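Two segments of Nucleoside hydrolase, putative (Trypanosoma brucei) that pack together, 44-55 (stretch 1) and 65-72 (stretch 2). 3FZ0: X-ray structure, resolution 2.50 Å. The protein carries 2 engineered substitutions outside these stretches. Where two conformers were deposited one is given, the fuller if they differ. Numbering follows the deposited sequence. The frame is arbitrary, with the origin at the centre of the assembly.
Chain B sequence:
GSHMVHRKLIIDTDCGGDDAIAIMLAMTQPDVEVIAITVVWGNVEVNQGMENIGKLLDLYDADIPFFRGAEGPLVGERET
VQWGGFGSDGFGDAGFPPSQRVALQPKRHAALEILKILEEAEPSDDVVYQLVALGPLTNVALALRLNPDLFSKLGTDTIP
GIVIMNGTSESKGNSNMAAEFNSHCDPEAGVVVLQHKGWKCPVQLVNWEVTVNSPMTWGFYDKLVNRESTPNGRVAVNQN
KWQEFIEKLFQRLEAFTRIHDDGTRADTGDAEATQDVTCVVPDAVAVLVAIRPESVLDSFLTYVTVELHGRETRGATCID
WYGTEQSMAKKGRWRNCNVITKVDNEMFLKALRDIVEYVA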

# COMPACT_ATOMS: atom_id res chain seq x y z
N VAL B 44 -24.31 -7.21 11.24
CA VAL B 44 -25.60 -7.18 10.58
C VAL B 44 -25.84 -5.84 9.92
O VAL B 44 -25.27 -4.81 10.31
CB VAL B 44 -26.79 -7.54 11.52
CG1 VAL B 44 -26.59 -8.97 12.07
CG2 VAL B 44 -26.96 -6.51 12.63
N GLU B 45 -26.68 -5.87 8.91
CA GLU B 45 -27.07 -4.67 8.22
C GLU B 45 -27.89 -3.72 9.12
O GLU B 45 -28.67 -4.17 9.97
CB GLU B 45 -27.81 -5.06 6.93
CG GLU B 45 -27.40 -4.25 5.69
CD GLU B 45 -26.02 -3.54 5.84
OE1 GLU B 45 -25.97 -2.26 5.97
OE2 GLU B 45 -25.01 -4.30 5.86
N VAL B 46 -27.70 -2.41 8.93
CA VAL B 46 -28.38 -1.39 9.74
C VAL B 46 -29.89 -1.61 9.94
O VAL B 46 -30.41 -1.42 11.04
CB VAL B 46 -28.11 0.02 9.18
CG1 VAL B 46 -29.04 1.08 9.81
CG2 VAL B 46 -26.66 0.39 9.45
N ASN B 47 -30.60 -2.03 8.89
CA ASN B 47 -32.01 -2.37 9.02
C ASN B 47 -32.30 -3.48 10.03
O ASN B 47 -33.23 -3.40 10.82
CB ASN B 47 -32.61 -2.72 7.67
CG ASN B 47 -33.05 -1.51 6.90
OD1 ASN B 47 -33.47 -0.51 7.49
ND2 ASN B 47 -32.98 -1.58 5.57
N GLN B 48 -31.49 -4.53 9.99
CA GLN B 48 -31.62 -5.63 10.89
C GLN B 48 -31.17 -5.15 12.28
O GLN B 48 -31.81 -5.47 13.28
CB GLN B 48 -30.80 -6.81 10.40
CG GLN B 48 -30.91 -8.06 11.26
CD GLN B 48 -32.33 -8.56 11.33
OE1 GLN B 48 -32.90 -8.93 10.31
NE2 GLN B 48 -32.92 -8.53 12.53
N GLY B 49 -30.10 -4.36 12.34
CA GLY B 49 -29.65 -3.81 13.60
C GLY B 49 -30.75 -3.07 14.36
O GLY B 49 -31.01 -3.35 15.57
N MET B 50 -31.40 -2.14 13.66
CA MET B 50 -32.53 -1.42 14.19
C MET B 50 -33.56 -2.37 14.81
O MET B 50 -34.03 -2.13 15.94
CB MET B 50 -33.19 -0.55 13.11
CG MET B 50 -32.35 0.65 12.69
SD MET B 50 -32.01 1.86 13.98
CE MET B 50 -33.54 2.77 14.02
N GLU B 51 -33.90 -3.45 14.10
CA GLU B 51 -34.85 -4.43 14.61
C GLU B 51 -34.35 -5.10 15.89
O GLU B 51 -35.13 -5.32 16.84
CB GLU B 51 -35.17 -5.48 13.55
CG GLU B 51 -35.86 -4.91 12.30
CD GLU B 51 -37.24 -4.27 12.59
OE1 GLU B 51 -38.04 -4.87 13.34
OE2 GLU B 51 -37.54 -3.19 12.05
N ASN B 52 -33.04 -5.39 15.92
CA ASN B 52 -32.41 -6.00 17.12
C ASN B 52 -32.48 -5.07 18.34
O ASN B 52 -32.96 -5.50 19.40
CB ASN B 52 -30.98 -6.45 16.84
CG ASN B 52 -30.89 -7.49 15.76
OD1 ASN B 52 -31.92 -8.00 15.28
ND2 ASN B 52 -29.67 -7.82 15.37
N ILE B 53 -32.04 -3.82 18.19
CA ILE B 53 -32.13 -2.83 19.27
C ILE B 53 -33.58 -2.69 19.76
O ILE B 53 -33.83 -2.70 20.97
CB ILE B 53 -31.53 -1.43 18.87
CG1 ILE B 53 -30.02 -1.48 18.64
CG2 ILE B 53 -31.81 -0.38 19.96
CD1 ILE B 53 -29.22 -2.29 19.68
N GLY B 54 -34.53 -2.64 18.84
CA GLY B 54 -35.93 -2.54 19.17
C GLY B 54 -36.40 -3.70 20.00
O GLY B 54 -37.15 -3.49 20.97
N LYS B 55 -35.98 -4.92 19.65
CA LYS B 55 -36.34 -6.12 20.45
C LYS B 55 -35.68 -6.08 21.82
O LYS B 55 -36.32 -6.43 22.81
CB LYS B 55 -35.98 -7.43 19.72
CG LYS B 55 -36.77 -7.64 18.42
CD LYS B 55 -36.15 -8.70 17.54
CE LYS B 55 -37.03 -8.97 16.35
NZ LYS B 55 -36.64 -10.17 15.61
N PRO B 65 -33.85 6.55 22.78
CA PRO B 65 -33.95 6.70 21.33
C PRO B 65 -32.79 6.03 20.59
O PRO B 65 -31.65 6.02 21.10
CB PRO B 65 -33.94 8.22 21.13
CG PRO B 65 -33.28 8.78 22.31
CD PRO B 65 -33.37 7.78 23.44
N PHE B 66 -33.08 5.45 19.42
CA PHE B 66 -32.05 4.82 18.59
C PHE B 66 -32.09 5.27 17.12
O PHE B 66 -33.16 5.65 16.60
CB PHE B 66 -31.98 3.29 18.76
CG PHE B 66 -33.31 2.58 18.56
CD1 PHE B 66 -33.49 1.76 17.45
CD2 PHE B 66 -34.34 2.69 19.49
CE1 PHE B 66 -34.68 1.09 17.27
CE2 PHE B 66 -35.54 2.03 19.31
CZ PHE B 66 -35.72 1.23 18.21
N PHE B 67 -30.93 5.27 16.46
CA PHE B 67 -30.78 5.97 15.19
C PHE B 67 -30.04 5.16 14.14
O PHE B 67 -29.06 4.45 14.48
CB PHE B 67 -30.08 7.29 15.45
CG PHE B 67 -30.79 8.16 16.46
CD1 PHE B 67 -30.56 8.00 17.83
CD2 PHE B 67 -31.69 9.13 16.04
CE1 PHE B 67 -31.23 8.78 18.76
CE2 PHE B 67 -32.37 9.95 16.97
CZ PHE B 67 -32.13 9.76 18.33
N ARG B 68 -30.51 5.24 12.88
CA ARG B 68 -29.87 4.56 11.75
C ARG B 68 -28.61 5.32 11.36
O ARG B 68 -28.67 6.54 11.11
CB ARG B 68 -30.82 4.44 10.54
CG ARG B 68 -32.24 3.96 10.89
CD ARG B 68 -33.25 3.96 9.72
NE ARG B 68 -34.52 3.31 10.11
CZ ARG B 68 -34.77 2.01 9.97
NH1 ARG B 68 -33.85 1.21 9.44
NH2 ARG B 68 -35.92 1.50 10.36
N GLY B 69 -27.49 4.59 11.29
CA GLY B 69 -26.21 5.14 10.88
C GLY B 69 -25.76 4.63 9.51
O GLY B 69 -26.59 4.31 8.66
N ALA B 70 -24.45 4.58 9.31
CA ALA B 70 -23.85 4.26 8.02
C ALA B 70 -24.07 2.80 7.64
O ALA B 70 -23.95 1.90 8.48
CB ALA B 70 -22.37 4.56 8.05
N GLU B 71 -24.38 2.57 6.37
CA GLU B 71 -24.64 1.23 5.85
C GLU B 71 -23.38 0.56 5.31
O GLU B 71 -23.37 -0.64 5.02
CB GLU B 71 -25.75 1.26 4.79
CG GLU B 71 -27.13 1.09 5.43
CD GLU B 71 -28.26 1.59 4.59
OE1 GLU B 71 -28.33 1.23 3.39
OE2 GLU B 71 -29.10 2.37 5.11
N GLY B 72 -22.31 1.34 5.19
CA GLY B 72 -21.04 0.83 4.74
C GLY B 72 -19.91 1.72 5.23
O GLY B 72 -20.14 2.74 5.86

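This is a helix-on-strand packing contact made mainly by apolar side chains, with charged and polar groups along its margin and no clear hydrogen bond joining the two stretches. The helix 46-55 and the strand that begins at Phe 66 run nearly antiparallel, at 172°, and their axes approach to 9.0 Å, which leaves room for one layer of side chains between the two backbones. Together the stretches bury 581 Å².

The helix meets its partner through Val 46, Met 50 and Ile 53, spaced four and three residues apart so that all three CA-to-CB bonds point toward the other stretch. Gln 48 and Asn 52 point away and are joined to each other instead, Gln 48 NE2 donating to Asn 52 OD1 at 3.0 Å, one turn along the helix. The first rule is therefore the familiar one: apolar residues on the stripe that faces the partner, with Gln 48 and Asn 52 on the side turned from it.

Phe 66 fills the far end of the contact. Its CA-to-CB bond points toward the helix, and its ring is met by three residues. Ile 53 lies over one face, with Ile 53 CG2 3.9 Å from the centroid of the Phe 66 ring and 23° off the normal, a CH-pi contact. Met 50 SD lies at the edge of the Phe 66 ring, 5.1 Å from the centroid, and Met 50 CE is 3.6 Å from Phe 66 CD1. Gly 54 CA is 3.9 Å from Phe 66 CZ; an ideal CB on Gly 54 would sit at contact distance, 3.8 Å from Phe 66 CZ, so the geometry here does not demand glycine. Phe 67, next along the strand, points away, as the alternation of a strand requires.

Met 50 has more of its surface covered by the other stretch than any other helix residue. With all three chi angles in m, its flexible, unbranched chain curls to touch several neighbours at once: besides Phe 66, Met 50 CE is 3.6 Å from Arg 68 CG, and Met 50 SD is 3.8 Å from the backbone C of Phe 67. Arg 68 leaves its backbone sideways, then reaches across the start of the helix with chi2 and chi3 both t. Its aliphatic part lies against Met 50 and Val 46, Met 50 CG sits over one face of the guanidinium, and Asn 47 OD1 approaches the edge, 2.6 Å from Arg 68 NH1. A long arginine can thus serve an apolar layer with its stem and a polar rim with its head.

At the start of the helix the short, beta-branched Val 46 suits a tight spot, since Val 46 CA is only 6.0 Å from Glu 71 CA. Val 46 CG2 is 3.3 Å from Ala 70 O, and Val 46 CB is 4.0 Å from Glu 71 CG. Glu 45 occupies the N-cap position; Glu 45 OE1 accepts a weak hydrogen bond from Val 46 N at 3.4 Å. Glu 45 OE1 also lies 3.2 Å from Glu 71 O, but both are acceptors, so this is proximity without a bond.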